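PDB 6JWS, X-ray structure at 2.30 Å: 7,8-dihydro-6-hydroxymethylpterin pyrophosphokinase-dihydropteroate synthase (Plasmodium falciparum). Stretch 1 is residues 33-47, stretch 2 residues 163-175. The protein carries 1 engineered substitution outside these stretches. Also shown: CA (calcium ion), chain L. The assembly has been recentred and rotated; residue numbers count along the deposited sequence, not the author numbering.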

# COMPACT_ATOMS: atom_id res chain seq x y z
N ILE B 33 12.53 -4.57 34.64
CA ILE B 33 11.81 -5.13 35.77
C ILE B 33 11.49 -6.59 35.48
O ILE B 33 11.79 -7.47 36.29
CB ILE B 33 10.54 -4.30 36.10
CG1 ILE B 33 10.84 -2.84 36.46
CG2 ILE B 33 9.70 -4.99 37.17
CD1 ILE B 33 12.18 -2.61 37.13
N LEU B 34 10.88 -6.84 34.31
CA LEU B 34 10.36 -8.17 34.04
C LEU B 34 11.50 -9.16 33.78
O LEU B 34 11.41 -10.32 34.19
CB LEU B 34 9.32 -8.12 32.91
CG LEU B 34 8.03 -7.39 33.27
CD1 LEU B 34 7.25 -6.99 32.02
CD2 LEU B 34 7.17 -8.24 34.20
N GLU B 35 12.59 -8.69 33.17
CA GLU B 35 13.73 -9.58 32.95
C GLU B 35 14.49 -9.89 34.25
O GLU B 35 15.02 -10.99 34.41
CB GLU B 35 14.63 -9.08 31.81
CG GLU B 35 13.93 -9.08 30.46
CD GLU B 35 14.78 -9.04 29.19
OE1 GLU B 35 15.88 -8.43 29.21
OE2 GLU B 35 14.32 -9.61 28.18
N THR B 36 14.53 -8.93 35.18
CA THR B 36 15.12 -9.14 36.50
C THR B 36 14.36 -10.27 37.21
O THR B 36 14.97 -11.19 37.74
CB THR B 36 15.15 -7.83 37.31
OG1 THR B 36 15.95 -6.85 36.65
CG2 THR B 36 15.60 -8.01 38.74
N ALA B 37 13.02 -10.20 37.18
CA ALA B 37 12.19 -11.25 37.74
C ALA B 37 12.41 -12.58 37.02
O ALA B 37 12.43 -13.62 37.68
CB ALA B 37 10.73 -10.86 37.74
N LEU B 38 12.59 -12.56 35.69
CA LEU B 38 12.87 -13.80 34.97
C LEU B 38 14.14 -14.45 35.53
O LEU B 38 14.15 -15.65 35.75
CB LEU B 38 13.05 -13.59 33.47
CG LEU B 38 11.78 -13.41 32.64
CD1 LEU B 38 12.14 -13.10 31.19
CD2 LEU B 38 10.89 -14.64 32.70
N HIS B 39 15.20 -13.65 35.69
CA HIS B 39 16.45 -14.12 36.24
C HIS B 39 16.24 -14.73 37.63
O HIS B 39 16.69 -15.84 37.89
CB HIS B 39 17.48 -13.00 36.32
CG HIS B 39 17.96 -12.53 34.99
ND1 HIS B 39 18.51 -13.39 34.06
CD2 HIS B 39 18.02 -11.28 34.46
CE1 HIS B 39 18.87 -12.70 32.99
NE2 HIS B 39 18.56 -11.40 33.21
N LEU B 40 15.53 -14.00 38.50
CA LEU B 40 15.32 -14.46 39.87
C LEU B 40 14.50 -15.74 39.89
O LEU B 40 14.75 -16.62 40.72
CB LEU B 40 14.71 -13.33 40.71
CG LEU B 40 15.63 -12.12 40.88
CD1 LEU B 40 14.92 -10.96 41.56
CD2 LEU B 40 16.90 -12.50 41.64
N VAL B 41 13.56 -15.87 38.94
CA VAL B 41 12.81 -17.11 38.78
C VAL B 41 13.75 -18.26 38.39
O VAL B 41 13.67 -19.35 38.95
CB VAL B 41 11.63 -16.94 37.79
CG1 VAL B 41 10.99 -18.27 37.40
CG2 VAL B 41 10.58 -15.96 38.30
N GLU B 42 14.64 -18.02 37.40
CA GLU B 42 15.59 -19.02 36.92
C GLU B 42 16.52 -19.45 38.06
O GLU B 42 16.92 -20.61 38.11
CB GLU B 42 16.57 -18.42 35.90
CG GLU B 42 16.43 -18.92 34.47
CD GLU B 42 16.43 -20.41 34.16
OE1 GLU B 42 17.11 -21.20 34.85
OE2 GLU B 42 15.74 -20.78 33.18
N LYS B 43 16.90 -18.48 38.92
CA LYS B 43 17.84 -18.68 40.01
C LYS B 43 17.21 -19.47 41.15
O LYS B 43 17.78 -20.47 41.59
CB LYS B 43 18.36 -17.31 40.48
CG LYS B 43 19.51 -17.34 41.49
CD LYS B 43 20.02 -15.95 41.80
CE LYS B 43 21.23 -15.93 42.72
NZ LYS B 43 22.30 -16.85 42.25
N TYR B 44 16.02 -19.06 41.60
CA TYR B 44 15.45 -19.51 42.86
C TYR B 44 14.33 -20.53 42.70
O TYR B 44 13.92 -21.13 43.69
CB TYR B 44 14.98 -18.33 43.71
CG TYR B 44 16.07 -17.42 44.22
CD1 TYR B 44 17.25 -17.92 44.76
CD2 TYR B 44 15.90 -16.04 44.21
CE1 TYR B 44 18.25 -17.07 45.23
CE2 TYR B 44 16.88 -15.18 44.69
CZ TYR B 44 18.06 -15.70 45.20
OH TYR B 44 19.01 -14.86 45.69
N LEU B 45 13.81 -20.76 41.48
CA LEU B 45 12.61 -21.58 41.35
C LEU B 45 12.82 -22.81 40.48
O LEU B 45 12.13 -23.80 40.67
CB LEU B 45 11.44 -20.74 40.82
CG LEU B 45 10.91 -19.68 41.78
CD1 LEU B 45 9.71 -18.96 41.17
CD2 LEU B 45 10.54 -20.33 43.11
N GLY B 46 13.72 -22.76 39.49
CA GLY B 46 13.87 -23.89 38.59
C GLY B 46 14.30 -23.47 37.19
O GLY B 46 15.13 -22.58 37.01
N LYS B 47 13.71 -24.12 36.18
CA LYS B 47 14.08 -23.80 34.81
C LYS B 47 12.90 -23.24 34.02
O LYS B 47 11.89 -23.91 33.85
CB LYS B 47 14.63 -25.05 34.12
CG LYS B 47 15.10 -24.75 32.71
CD LYS B 47 15.70 -25.89 31.94
CE LYS B 47 16.61 -25.28 30.90
NZ LYS B 47 16.63 -26.11 29.68
N PHE B 163 -0.70 -1.91 31.86
CA PHE B 163 -0.02 -3.05 32.46
C PHE B 163 0.91 -3.69 31.43
O PHE B 163 0.59 -3.74 30.23
CB PHE B 163 -1.03 -4.05 33.02
CG PHE B 163 -1.70 -3.64 34.31
CD1 PHE B 163 -2.69 -2.67 34.33
CD2 PHE B 163 -1.35 -4.25 35.51
CE1 PHE B 163 -3.30 -2.30 35.52
CE2 PHE B 163 -1.97 -3.89 36.70
CZ PHE B 163 -2.94 -2.91 36.70
N TYR B 164 2.05 -4.18 31.91
CA TYR B 164 3.05 -4.89 31.13
C TYR B 164 3.17 -6.29 31.71
O TYR B 164 3.44 -6.45 32.90
CB TYR B 164 4.36 -4.10 31.05
CG TYR B 164 4.13 -2.75 30.42
CD1 TYR B 164 3.75 -1.66 31.19
CD2 TYR B 164 4.17 -2.60 29.04
CE1 TYR B 164 3.45 -0.43 30.62
CE2 TYR B 164 3.88 -1.38 28.45
CZ TYR B 164 3.50 -0.30 29.24
OH TYR B 164 3.20 0.90 28.67
N ASN B 165 2.97 -7.28 30.84
CA ASN B 165 2.62 -8.62 31.27
C ASN B 165 3.42 -9.64 30.47
O ASN B 165 3.60 -9.48 29.27
CB ASN B 165 1.15 -8.89 30.94
CG ASN B 165 0.39 -9.45 32.12
OD1 ASN B 165 0.22 -8.76 33.13
ND2 ASN B 165 -0.06 -10.69 31.99
N LEU B 166 3.75 -10.74 31.12
CA LEU B 166 4.43 -11.84 30.48
C LEU B 166 4.15 -13.09 31.31
O LEU B 166 4.20 -13.02 32.53
CB LEU B 166 5.93 -11.48 30.48
CG LEU B 166 6.90 -12.63 30.28
CD1 LEU B 166 6.84 -13.08 28.84
CD2 LEU B 166 8.31 -12.16 30.59
N THR B 167 3.87 -14.21 30.65
CA THR B 167 3.81 -15.50 31.32
C THR B 167 5.10 -16.30 31.09
O THR B 167 5.85 -16.01 30.15
CB THR B 167 2.53 -16.28 31.00
OG1 THR B 167 2.41 -16.53 29.59
CG2 THR B 167 1.27 -15.63 31.57
N VAL B 168 5.35 -17.28 31.98
CA VAL B 168 6.48 -18.19 31.92
C VAL B 168 6.02 -19.56 32.42
O VAL B 168 5.20 -19.64 33.33
CB VAL B 168 7.73 -17.71 32.69
CG1 VAL B 168 8.01 -16.23 32.50
CG2 VAL B 168 7.69 -18.07 34.16
N VAL B 169 6.54 -20.63 31.81
CA VAL B 169 6.43 -21.96 32.37
C VAL B 169 7.77 -22.31 33.02
O VAL B 169 8.84 -22.11 32.43
CB VAL B 169 6.02 -23.00 31.31
CG1 VAL B 169 5.97 -24.40 31.89
CG2 VAL B 169 4.71 -22.65 30.60
N VAL B 170 7.70 -22.81 34.27
CA VAL B 170 8.85 -23.18 35.08
C VAL B 170 8.77 -24.67 35.40
O VAL B 170 7.73 -25.18 35.84
CB VAL B 170 8.93 -22.32 36.36
CG1 VAL B 170 10.19 -22.59 37.15
CG2 VAL B 170 8.89 -20.84 36.03
N LYS B 171 9.87 -25.38 35.15
CA LYS B 171 10.08 -26.70 35.73
C LYS B 171 10.76 -26.47 37.08
O LYS B 171 11.88 -25.95 37.12
CB LYS B 171 10.86 -27.60 34.77
CG LYS B 171 11.21 -29.01 35.22
CD LYS B 171 12.40 -29.58 34.42
CE LYS B 171 12.05 -30.47 33.23
NZ LYS B 171 13.14 -30.51 32.22
N THR B 172 10.03 -26.78 38.17
CA THR B 172 10.39 -26.31 39.50
C THR B 172 10.70 -27.47 40.45
O THR B 172 10.16 -28.57 40.31
CB THR B 172 9.35 -25.31 40.05
OG1 THR B 172 9.98 -24.58 41.10
CG2 THR B 172 8.08 -25.96 40.57
N PHE B 173 11.57 -27.19 41.42
CA PHE B 173 11.99 -28.18 42.41
C PHE B 173 11.22 -27.95 43.71
O PHE B 173 11.30 -28.76 44.64
CB PHE B 173 13.51 -28.13 42.62
CG PHE B 173 14.12 -26.75 42.61
CD1 PHE B 173 13.78 -25.82 43.59
CD2 PHE B 173 15.00 -26.36 41.61
CE1 PHE B 173 14.32 -24.54 43.57
CE2 PHE B 173 15.54 -25.08 41.59
CZ PHE B 173 15.21 -24.17 42.58
N VAL B 174 10.48 -26.83 43.76
CA VAL B 174 9.65 -26.49 44.91
C VAL B 174 8.52 -27.51 45.00
O VAL B 174 8.04 -27.98 43.97
CB VAL B 174 9.17 -25.04 44.83
CG1 VAL B 174 8.19 -24.71 45.95
CG2 VAL B 174 10.35 -24.08 44.89
N ASN B 175 8.14 -27.88 46.23
CA ASN B 175 7.27 -29.02 46.45
C ASN B 175 5.80 -28.70 46.20
O ASN B 175 5.03 -29.60 45.87
CB ASN B 175 7.43 -29.62 47.85
CG ASN B 175 8.78 -30.28 48.06
OD1 ASN B 175 9.32 -30.94 47.16
ND2 ASN B 175 9.34 -30.10 49.24
CA CA L . 17.60 -22.39 36.99
O HOH W 1 17.20 -24.42 36.45
O HOH W 2 18.17 -23.51 39.07

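The contact is a helix packed on a strand through aliphatic side chains, closed at its C-terminal end by a short antiparallel strand pairing. Helix 33-44 runs at 20° to strand 163-172, with the axes 9.6 Å apart at closest approach, and residues spaced three or four apart along the helix meet alternate residues of the strand. Leu 34 CD1 lies 4.2 Å from Tyr 164 CB; Leu 38 follows, its CD1 4.0 Å from Leu 166 CD2 and its CD2 a tight 3.3 Å from Val 168 CG1. One turn on, Val 41 CG1 packs 3.6 Å from Val 170 CG2. All these residues are buried; the branched side chains of the leucines and valines fill the space between the two backbones, while Tyr 164 contributes its CB and its ring leads away.

Beyond the helix the chain turns at Leu 45, whose carbonyl O accepts a very short hydrogen bond from Thr 172 OG1 (2.3 Å). Gly 46 then passes within 3.2 Å of Lys 171 O, measured from its CA; a CB here would collide with that oxygen, and the phi/psi of 149/-139 independently calls for glycine. Two backbone hydrogen bonds, Lys 47 N to Lys 171 O and Lys 171 N to Lys 47 O, both 2.8 Å, fix the register. The ring of Phe 173 covers the turn, with Leu 45 C over one face, 3.5 Å from CZ.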